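Local coordinates for soluble lytic murein transglycosylase (Pseudomonas aeruginosa, PDB 5OHU), which turns over cell-wall peptidoglycan as a lytic transglycosylase, cleaving glycan strands both from their ends and at internal positions, at residues Ala77-Val82 / Trp112-Asn117; Asp91-Gly96 / Ala425-Tyr430; Thr237-Gly242 / Ser271-Ala276. All coordinates share one frame; numbering follows the deposited sequence.

All three contacts are partly buried, each pairing a buried residue with a more exposed one (T114 with N79, E428 with R427, A238 with E273). Contacts 1 and 3 are local, joining helices about 30 residues apart. Contact 2 spans 329 residues, tying an N-terminal loop to the L-domain region, and buries the largest area, 163 Å² against 100 and 69 Å². The helices of contact 1 and segment 91-96 of contact 2 lie in consecutive elements, centres about 23 Å apart; contact 3 lies on the other side of the chain's centre from contact 2. Chemically, contact 1 turns on a shared aspartate, contact 2 on a proline against a bridged glutamate, and contact 3 on two neighbouring carboxylates.

Contact 1. Residues Ala77-Val82 / Trp112-Asn117; sequences ASNEEV and WKTFVN
The CA atoms of N79 and T114 stand 8.2 Å apart, the closest CA pair between the first turn of helix 79-88 and the short helix 112-118. Both belong to the alpha-helical superstructure typical of Slt70-like enzymes, and helix 95-108 connects them: its W102 touches both V82 and T114. The contact itself is small, 69 Å² summed over both sides. N79 and T114 reach toward each other from opposite directions, and the amide nitrogen does the touching: N79 ND2 lies 3.3 Å from T114 OG1 and 3.8 Å from T114 CG2. The N-OG1 distance would allow a hydrogen bond, but the angle is poor, so this is a close contact and not a bond. What links the two polar ends is D111, just ahead of helix 112-118, whose OD2 is hydrogen-bonded to N79 ND2 and whose OD1 is hydrogen-bonded to T114 OG1. T114 is set for this by its first torsion (-49°), which holds OG1 beside its own backbone N and therefore near the start of its helix. N79 occupies the first position of the other helix, whose beginning is fixed by S78 as N-cap: E81 N donates to S78 OG at 3.0 Å with an N-H...O angle of 160°.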
loop_
_atom_site.group_PDB
_atom_site.type_symbol
_atom_site.label_atom_id
_atom_site.label_comp_id
_atom_site.label_asym_id
_atom_site.label_seq_id
_atom_site.Cartn_x
_atom_site.Cartn_y
_atom_site.Cartn_z
ATOM N N ALA A 77 29.722 -11.203 23.472
ATOM C CA ALA A 77 29.096 -12.515 23.554
ATOM C C ALA A 77 29.767 -13.509 22.610
ATOM O O ALA A 77 30.129 -13.169 21.481
ATOM C CB ALA A 77 27.603 -12.408 23.242
ATOM N N SER A 78 29.922 -14.745 23.073
ATOM C CA SER A 78 30.486 -15.784 22.230
ATOM C C SER A 78 29.560 -16.094 21.052
ATOM O O SER A 78 28.344 -15.884 21.113
ATOM C CB SER A 78 30.698 -17.057 23.031
ATOM O OG SER A 78 29.440 -17.575 23.426
ATOM N N ASN A 79 30.158 -16.611 19.968
ATOM C CA ASN A 79 29.370 -17.155 18.860
ATOM C C ASN A 79 28.389 -18.200 19.363
ATOM O O ASN A 79 27.236 -18.252 18.919
ATOM C CB ASN A 79 30.272 -17.801 17.809
ATOM C CG ASN A 79 31.022 -16.800 16.962
ATOM O OD1 ASN A 79 31.068 -15.603 17.258
ATOM N ND2 ASN A 79 31.641 -17.303 15.892
ATOM N N GLU A 80 28.844 -19.043 20.294
ATOM C CA GLU A 80 28.015 -20.120 20.823
ATOM C C GLU A 80 26.730 -19.581 21.440
ATOM O O GLU A 80 25.636 -20.090 21.169
ATOM C CB GLU A 80 28.811 -20.925 21.856
ATOM C CG GLU A 80 29.969 -21.743 21.269
ATOM C CD GLU A 80 31.191 -20.884 20.863
ATOM O OE1 GLU A 80 31.285 -19.695 21.273
ATOM O OE2 GLU A 80 32.080 -21.414 20.153
ATOM N N GLU A 81 26.846 -18.552 22.281
ATOM C CA GLU A 81 25.660 -18.027 22.946
ATOM C C GLU A 81 24.715 -17.375 21.949
ATOM O O GLU A 81 23.505 -17.612 21.991
ATOM C CB GLU A 81 26.051 -17.033 24.035
ATOM C CG GLU A 81 24.874 -16.655 24.905
ATOM C CD GLU A 81 25.224 -15.638 25.983
ATOM O OE1 GLU A 81 26.409 -15.244 26.080
ATOM O OE2 GLU A 81 24.301 -15.231 26.724
ATOM N N VAL A 82 25.243 -16.547 21.046
ATOM C CA VAL A 82 24.380 -15.863 20.079
ATOM C C VAL A 82 23.697 -16.874 19.175
ATOM O O VAL A 82 22.482 -16.816 18.961
ATOM C CB VAL A 82 25.173 -14.840 19.249
ATOM C CG1 VAL A 82 24.245 -14.143 18.253
ATOM C CG2 VAL A 82 25.845 -13.823 20.148
ATOM N N TRP A 112 34.167 -14.375 8.642
ATOM C CA TRP A 112 33.371 -14.522 7.426
ATOM C C TRP A 112 32.643 -15.855 7.367
ATOM O O TRP A 112 31.549 -15.917 6.804
ATOM C CB TRP A 112 34.234 -14.340 6.180
ATOM C CG TRP A 112 34.617 -12.905 5.981
ATOM C CD1 TRP A 112 35.860 -12.366 6.112
ATOM C CD2 TRP A 112 33.736 -11.811 5.672
ATOM N NE1 TRP A 112 35.814 -11.010 5.890
ATOM C CE2 TRP A 112 34.524 -10.642 5.618
ATOM C CE3 TRP A 112 32.363 -11.711 5.422
ATOM C CZ2 TRP A 112 33.988 -9.388 5.319
ATOM C CZ3 TRP A 112 31.825 -10.461 5.136
ATOM C CH2 TRP A 112 32.637 -9.316 5.077
ATOM N N LYS A 113 33.205 -16.911 7.958
ATOM C CA LYS A 113 32.533 -18.206 7.934
ATOM C C LYS A 113 31.236 -18.175 8.732
ATOM O O LYS A 113 30.227 -18.757 8.314
ATOM C CB LYS A 113 33.459 -19.300 8.466
ATOM C CG LYS A 113 34.586 -19.686 7.519
ATOM C CD LYS A 113 35.406 -20.844 8.088
ATOM C CE LYS A 113 36.416 -21.390 7.087
ATOM N NZ LYS A 113 37.708 -20.647 7.128
ATOM N N THR A 114 31.244 -17.503 9.879
ATOM C CA THR A 114 30.033 -17.360 10.676
ATOM C C THR A 114 29.062 -16.369 10.037
ATOM O O THR A 114 27.847 -16.562 10.095
ATOM C CB THR A 114 30.401 -16.911 12.090
ATOM O OG1 THR A 114 31.442 -17.757 12.599
ATOM C CG2 THR A 114 29.194 -16.981 13.000
ATOM N N PHE A 115 29.586 -15.301 9.438
ATOM C CA PHE A 115 28.732 -14.358 8.724
ATOM C C PHE A 115 27.897 -15.065 7.659
ATOM O O PHE A 115 26.670 -14.925 7.636
ATOM C CB PHE A 115 29.572 -13.252 8.092
ATOM C CG PHE A 115 28.766 -12.245 7.313
ATOM C CD1 PHE A 115 28.505 -12.435 5.967
ATOM C CD2 PHE A 115 28.300 -11.092 7.922
ATOM C CE1 PHE A 115 27.753 -11.508 5.243
ATOM C CE2 PHE A 115 27.555 -10.165 7.219
ATOM C CZ PHE A 115 27.288 -10.362 5.868
ATOM N N VAL A 116 28.540 -15.837 6.770
ATOM C CA VAL A 116 27.760 -16.427 5.689
ATOM C C VAL A 116 26.850 -17.529 6.185
ATOM O O VAL A 116 25.846 -17.823 5.533
ATOM C CB VAL A 116 28.598 -16.961 4.506
ATOM C CG1 VAL A 116 29.270 -15.824 3.767
ATOM C CG2 VAL A 116 29.590 -18.069 4.920
ATOM N N ASN A 117 27.152 -18.151 7.317
ATOM C CA ASN A 117 26.220 -19.147 7.824
ATOM C C ASN A 117 24.899 -18.501 8.217
ATOM O O ASN A 117 23.857 -19.158 8.191
ATOM C CB ASN A 117 26.815 -19.888 9.023
ATOM C CG ASN A 117 27.829 -20.936 8.622
ATOM O OD1 ASN A 117 27.988 -21.244 7.438
ATOM N ND2 ASN A 117 28.509 -21.515 9.614
#

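Contact 2. Residues Asp91-Gly96 / Ala425-Tyr430; sequences DLPQIG and ARREWY
E428 OE1 is held by two polar groups, a salt bridge from R412 NE and a hydrogen bond with Y64 OH, while P93 CD packs against the same oxygen at 3.3 Å. This joins helix 422-433, in the L-domain family region, to the loop before helix 95-108. With 328 residues intervening, most of them helical, the contact brings distant parts of the superhelix together, consistent with the closed ring known for Slt70-like enzymes. P93 carries the loop side. It follows L92 in a type I beta turn running to I95, whose closing bond, I95 N to L92 O, measures 3.2 Å, and it directs its ring at the helix, its CA being 6.2 Å from that of E428. The ring and the glutamate side chain cross at about a right angle. CG and CD are the ring atoms that meet the carboxylate, with P93 CG 3.6 Å from E428 CD. A bend in the glutamate chain (chi2 -68°) helps bring the carboxylate to this place. P93 CD, bonded to the amide nitrogen, is probably slightly positive, which would suit the approach of OE1. R412 also pairs with D91 OD2 through NH1, so one arginine serves acids on both segments; D91 OD2 and E428 OE2 remain 5.8 Å apart, and the shared arginine probably eases their mutual repulsion. At the outer side, R427 places CG and CD against P93 CB, each 3.9 Å from it.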
loop_
_atom_site.group_PDB
_atom_site.type_symbol
_atom_site.label_atom_id
_atom_site.label_comp_id
_atom_site.label_asym_id
_atom_site.label_seq_id
_atom_site.Cartn_x
_atom_site.Cartn_y
_atom_site.Cartn_z
ATOM N N ASP A 91 11.830 -16.744 16.403
ATOM C CA ASP A 91 10.463 -16.298 16.177
ATOM C C ASP A 91 10.166 -14.937 16.786
ATOM O O ASP A 91 9.082 -14.397 16.541
ATOM C CB ASP A 91 9.470 -17.321 16.741
ATOM C CG ASP A 91 9.554 -17.431 18.246
ATOM O OD1 ASP A 91 10.691 -17.393 18.779
ATOM O OD2 ASP A 91 8.492 -17.546 18.900
ATOM N N LEU A 92 11.074 -14.384 17.580
ATOM C CA LEU A 92 10.861 -13.049 18.116
ATOM C C LEU A 92 10.711 -12.050 16.971
ATOM O O LEU A 92 11.459 -12.113 15.984
ATOM C CB LEU A 92 12.011 -12.628 19.025
ATOM C CG LEU A 92 12.094 -13.350 20.369
ATOM C CD1 LEU A 92 13.203 -12.759 21.232
ATOM C CD2 LEU A 92 10.753 -13.281 21.079
ATOM N N PRO A 93 9.740 -11.134 17.056
ATOM C CA PRO A 93 9.562 -10.157 15.966
ATOM C C PRO A 93 10.809 -9.346 15.693
ATOM O O PRO A 93 11.069 -8.991 14.536
ATOM C CB PRO A 93 8.417 -9.261 16.471
ATOM C CG PRO A 93 7.706 -10.092 17.520
ATOM C CD PRO A 93 8.801 -10.914 18.172
ATOM N N GLN A 94 11.597 -9.049 16.723
ATOM C CA GLN A 94 12.745 -8.159 16.599
ATOM C C GLN A 94 14.059 -8.897 16.340
ATOM O O GLN A 94 15.115 -8.258 16.329
ATOM C CB GLN A 94 12.874 -7.295 17.859
ATOM C CG GLN A 94 13.308 -8.045 19.099
ATOM C CD GLN A 94 12.145 -8.672 19.861
ATOM O OE1 GLN A 94 11.114 -9.012 19.281
ATOM N NE2 GLN A 94 12.303 -8.800 21.173
ATOM N N ILE A 95 14.019 -10.217 16.119
ATOM C CA ILE A 95 15.250 -10.988 16.001
ATOM C C ILE A 95 16.104 -10.517 14.831
ATOM O O ILE A 95 17.323 -10.708 14.841
ATOM C CB ILE A 95 14.932 -12.498 15.884
ATOM C CG1 ILE A 95 16.121 -13.316 16.362
ATOM C CG2 ILE A 95 14.630 -12.895 14.450
ATOM C CD1 ILE A 95 16.430 -13.103 17.822
ATOM N N GLY A 96 15.503 -9.891 13.816
ATOM C CA GLY A 96 16.298 -9.377 12.714
ATOM C C GLY A 96 17.250 -8.259 13.116
ATOM O O GLY A 96 18.346 -8.139 12.554
ATOM N N ALA A 425 1.804 -6.464 21.809
ATOM C CA ALA A 425 0.870 -7.534 21.472
ATOM C C ALA A 425 0.568 -7.544 19.981
ATOM O O ALA A 425 0.572 -8.603 19.344
ATOM C CB ALA A 425 -0.417 -7.383 22.280
ATOM N N ARG A 426 0.324 -6.370 19.404
ATOM C CA ARG A 426 0.025 -6.306 17.981
ATOM C C ARG A 426 1.210 -6.764 17.153
ATOM O O ARG A 426 1.040 -7.509 16.180
ATOM C CB ARG A 426 -0.384 -4.890 17.582
ATOM C CG ARG A 426 -1.792 -4.520 17.998
ATOM C CD ARG A 426 -2.400 -3.535 17.018
ATOM N NE ARG A 426 -1.575 -2.340 16.866
ATOM C CZ ARG A 426 -1.600 -1.312 17.706
ATOM N NH1 ARG A 426 -2.401 -1.336 18.760
ATOM N NH2 ARG A 426 -0.822 -0.261 17.493
ATOM N N ARG A 427 2.420 -6.325 17.519
ATOM C CA ARG A 427 3.593 -6.709 16.742
ATOM C C ARG A 427 3.792 -8.221 16.750
ATOM O O ARG A 427 4.073 -8.817 15.705
ATOM C CB ARG A 427 4.845 -5.997 17.256
ATOM C CG ARG A 427 6.031 -6.189 16.327
ATOM C CD ARG A 427 7.303 -5.534 16.839
ATOM N NE ARG A 427 7.191 -4.083 16.934
ATOM C CZ ARG A 427 7.065 -3.419 18.078
ATOM N NH1 ARG A 427 7.046 -4.079 19.228
ATOM N NH2 ARG A 427 6.971 -2.095 18.072
ATOM N N GLU A 428 3.651 -8.863 17.913
ATOM C CA GLU A 428 3.659 -10.322 17.950
ATOM C C GLU A 428 2.619 -10.884 17.000
ATOM O O GLU A 428 2.903 -11.761 16.168
ATOM C CB GLU A 428 3.376 -10.825 19.367
ATOM C CG GLU A 428 4.555 -10.775 20.326
ATOM C CD GLU A 428 5.674 -11.761 19.982
ATOM O OE1 GLU A 428 6.752 -11.653 20.621
ATOM O OE2 GLU A 428 5.485 -12.637 19.092
ATOM N N TRP A 429 1.393 -10.375 17.120
ATOM C CA TRP A 429 0.277 -10.904 16.351
ATOM C C TRP A 429 0.553 -10.817 14.857
ATOM O O TRP A 429 0.346 -11.787 14.122
ATOM C CB TRP A 429 -0.984 -10.133 16.723
ATOM C CG TRP A 429 -2.235 -10.894 16.590
ATOM C CD1 TRP A 429 -3.115 -10.850 15.548
ATOM C CD2 TRP A 429 -2.780 -11.812 17.548
ATOM N NE1 TRP A 429 -4.173 -11.698 15.794
ATOM C CE2 TRP A 429 -3.993 -12.299 17.014
ATOM C CE3 TRP A 429 -2.352 -12.284 18.792
ATOM C CZ2 TRP A 429 -4.792 -13.218 17.693
ATOM C CZ3 TRP A 429 -3.144 -13.197 19.466
ATOM C CH2 TRP A 429 -4.352 -13.655 18.914
ATOM N N TYR A 430 1.040 -9.663 14.395
ATOM C CA TYR A 430 1.261 -9.446 12.965
ATOM C C TYR A 430 2.458 -10.233 12.456
ATOM O O TYR A 430 2.431 -10.746 11.335
ATOM C CB TYR A 430 1.474 -7.960 12.664
ATOM C CG TYR A 430 0.263 -7.079 12.885
ATOM C CD1 TYR A 430 -0.999 -7.626 13.112
ATOM C CD2 TYR A 430 0.387 -5.696 12.868
ATOM C CE1 TYR A 430 -2.103 -6.812 13.322
ATOM C CE2 TYR A 430 -0.706 -4.875 13.067
ATOM C CZ TYR A 430 -1.947 -5.433 13.293
ATOM O OH TYR A 430 -3.018 -4.593 13.489
#

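Contact 3. Residues Thr237-Gly242 / Ser271-Ala276; sequences TADVVG and SDEKVA
E273 contributes 53 Å² of the 100 Å² buried here; across from it, A238 (23 Å²) points its CB at the glutamate's helix, and D239 (19 Å²) brings the end of its side chain nearer. The glutamate stands in the first turn of helix 271-287 and spans the gap to helix 235-251, two helices of the Slt superhelix separated in sequence by helix 253-263. Its chain is extended beyond CG, but chi1 is 48°, which sets CG between the backbone N and the carbonyl carbon. The carboxylate then divides its work. E273 OE2 accepts a hydrogen bond from S270 N, just before the helix, and lies 4.2 Å from the methyl group A238 CB. E273 OE1 comes within 3.1 Å of D239 OD1. The two side chains cross at about a right angle, and the carboxylate planes are turned 77° from each other, so the acids meet neither stacked nor side by side in one plane. Both oxygens are acceptors, so the approach is a like-charge contact and not a hydrogen bond. D239 OD1 forms a salt bridge with K186 NZ, and OD2 is hydrogen-bonded to W182 NE1; a phosphate ion, probably from the crystallisation liquor, lies nearby. The two carboxylates probably repel each other, offset in part by K186 and W182: the crowding might raise the pKa of E273, while the salt bridge probably keeps D239 ionised.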
loop_
_atom_site.group_PDB
_atom_site.type_symbol
_atom_site.label_atom_id
_atom_site.label_comp_id
_atom_site.label_asym_id
_atom_site.label_seq_id
_atom_site.Cartn_x
_atom_site.Cartn_y
_atom_site.Cartn_z
ATOM N N THR A 237 21.815 12.954 -24.695
ATOM C CA THR A 237 20.777 13.960 -24.850
ATOM C C THR A 237 19.395 13.314 -24.921
ATOM O O THR A 237 18.429 13.827 -24.341
ATOM C CB THR A 237 21.087 14.809 -26.080
ATOM O OG1 THR A 237 22.382 15.416 -25.900
ATOM C CG2 THR A 237 20.050 15.905 -26.278
ATOM N N ALA A 238 19.291 12.152 -25.572
ATOM C CA ALA A 238 18.019 11.439 -25.598
ATOM C C ALA A 238 17.609 10.972 -24.211
ATOM O O ALA A 238 16.418 10.977 -23.890
ATOM C CB ALA A 238 18.092 10.238 -26.546
ATOM N N ASP A 239 18.573 10.551 -23.387
ATOM C CA ASP A 239 18.268 10.198 -22.002
ATOM C C ASP A 239 17.808 11.415 -21.212
ATOM O O ASP A 239 16.834 11.343 -20.455
ATOM C CB ASP A 239 19.499 9.574 -21.343
ATOM C CG ASP A 239 19.502 8.065 -21.423
ATOM O OD1 ASP A 239 18.413 7.459 -21.371
ATOM O OD2 ASP A 239 20.599 7.487 -21.549
ATOM N N VAL A 240 18.492 12.546 -21.372
ATOM C CA VAL A 240 18.053 13.759 -20.691
ATOM C C VAL A 240 16.615 14.081 -21.062
ATOM O O VAL A 240 15.757 14.280 -20.194
ATOM C CB VAL A 240 18.996 14.928 -21.012
ATOM C CG1 VAL A 240 18.398 16.234 -20.486
ATOM C CG2 VAL A 240 20.349 14.652 -20.366
ATOM N N VAL A 241 16.326 14.097 -22.362
ATOM C CA VAL A 241 15.011 14.509 -22.832
ATOM C C VAL A 241 13.949 13.510 -22.392
ATOM O O VAL A 241 12.863 13.897 -21.944
ATOM C CB VAL A 241 15.048 14.705 -24.357
ATOM C CG1 VAL A 241 13.644 14.771 -24.935
ATOM C CG2 VAL A 241 15.836 15.974 -24.675
ATOM N N GLY A 242 14.258 12.218 -22.464
ATOM C CA GLY A 242 13.263 11.223 -22.096
ATOM C C GLY A 242 12.883 11.305 -20.636
ATOM O O GLY A 242 11.705 11.186 -20.279
ATOM N N SER A 271 14.323 2.076 -28.654
ATOM C CA SER A 271 12.962 1.563 -28.738
ATOM C C SER A 271 12.320 1.457 -27.359
ATOM O O SER A 271 11.111 1.684 -27.215
ATOM C CB SER A 271 12.968 0.206 -29.442
ATOM O OG SER A 271 11.880 0.098 -30.344
ATOM N N ASP A 272 13.124 1.158 -26.333
ATOM C CA ASP A 272 12.599 0.980 -24.984
ATOM C C ASP A 272 12.194 2.309 -24.361
ATOM O O ASP A 272 11.113 2.420 -23.769
ATOM C CB ASP A 272 13.635 0.280 -24.110
ATOM C CG ASP A 272 14.131 -1.011 -24.727
ATOM O OD1 ASP A 272 13.287 -1.825 -25.159
ATOM O OD2 ASP A 272 15.366 -1.205 -24.790
ATOM N N GLU A 273 13.053 3.330 -24.451
ATOM C CA GLU A 273 12.682 4.581 -23.800
ATOM C C GLU A 273 11.495 5.234 -24.496
ATOM O O GLU A 273 10.656 5.844 -23.827
ATOM C CB GLU A 273 13.872 5.541 -23.710
ATOM C CG GLU A 273 14.666 5.751 -24.973
ATOM C CD GLU A 273 16.091 6.206 -24.671
ATOM O OE1 GLU A 273 16.381 6.472 -23.483
ATOM O OE2 GLU A 273 16.918 6.284 -25.608
ATOM N N LYS A 274 11.375 5.072 -25.816
ATOM C CA LYS A 274 10.210 5.599 -26.511
ATOM C C LYS A 274 8.922 4.949 -26.011
ATOM O O LYS A 274 7.918 5.635 -25.807
ATOM C CB LYS A 274 10.360 5.410 -28.016
ATOM C CG LYS A 274 9.502 6.353 -28.830
ATOM C CD LYS A 274 9.683 6.103 -30.320
ATOM C CE LYS A 274 11.147 6.187 -30.736
ATOM N NZ LYS A 274 11.329 5.994 -32.205
ATOM N N VAL A 275 8.934 3.633 -25.786
ATOM C CA VAL A 275 7.745 2.975 -25.251
ATOM C C VAL A 275 7.444 3.478 -23.847
ATOM O O VAL A 275 6.289 3.725 -23.498
ATOM C CB VAL A 275 7.906 1.443 -25.281
ATOM C CG1 VAL A 275 7.057 0.806 -24.214
ATOM C CG2 VAL A 275 7.495 0.905 -26.638
ATOM N N ALA A 276 8.473 3.653 -23.024
ATOM C CA ALA A 276 8.250 4.144 -21.670
ATOM C C ALA A 276 7.667 5.548 -21.693
ATOM O O ALA A 276 6.697 5.839 -20.986
ATOM C CB ALA A 276 9.557 4.129 -20.870
#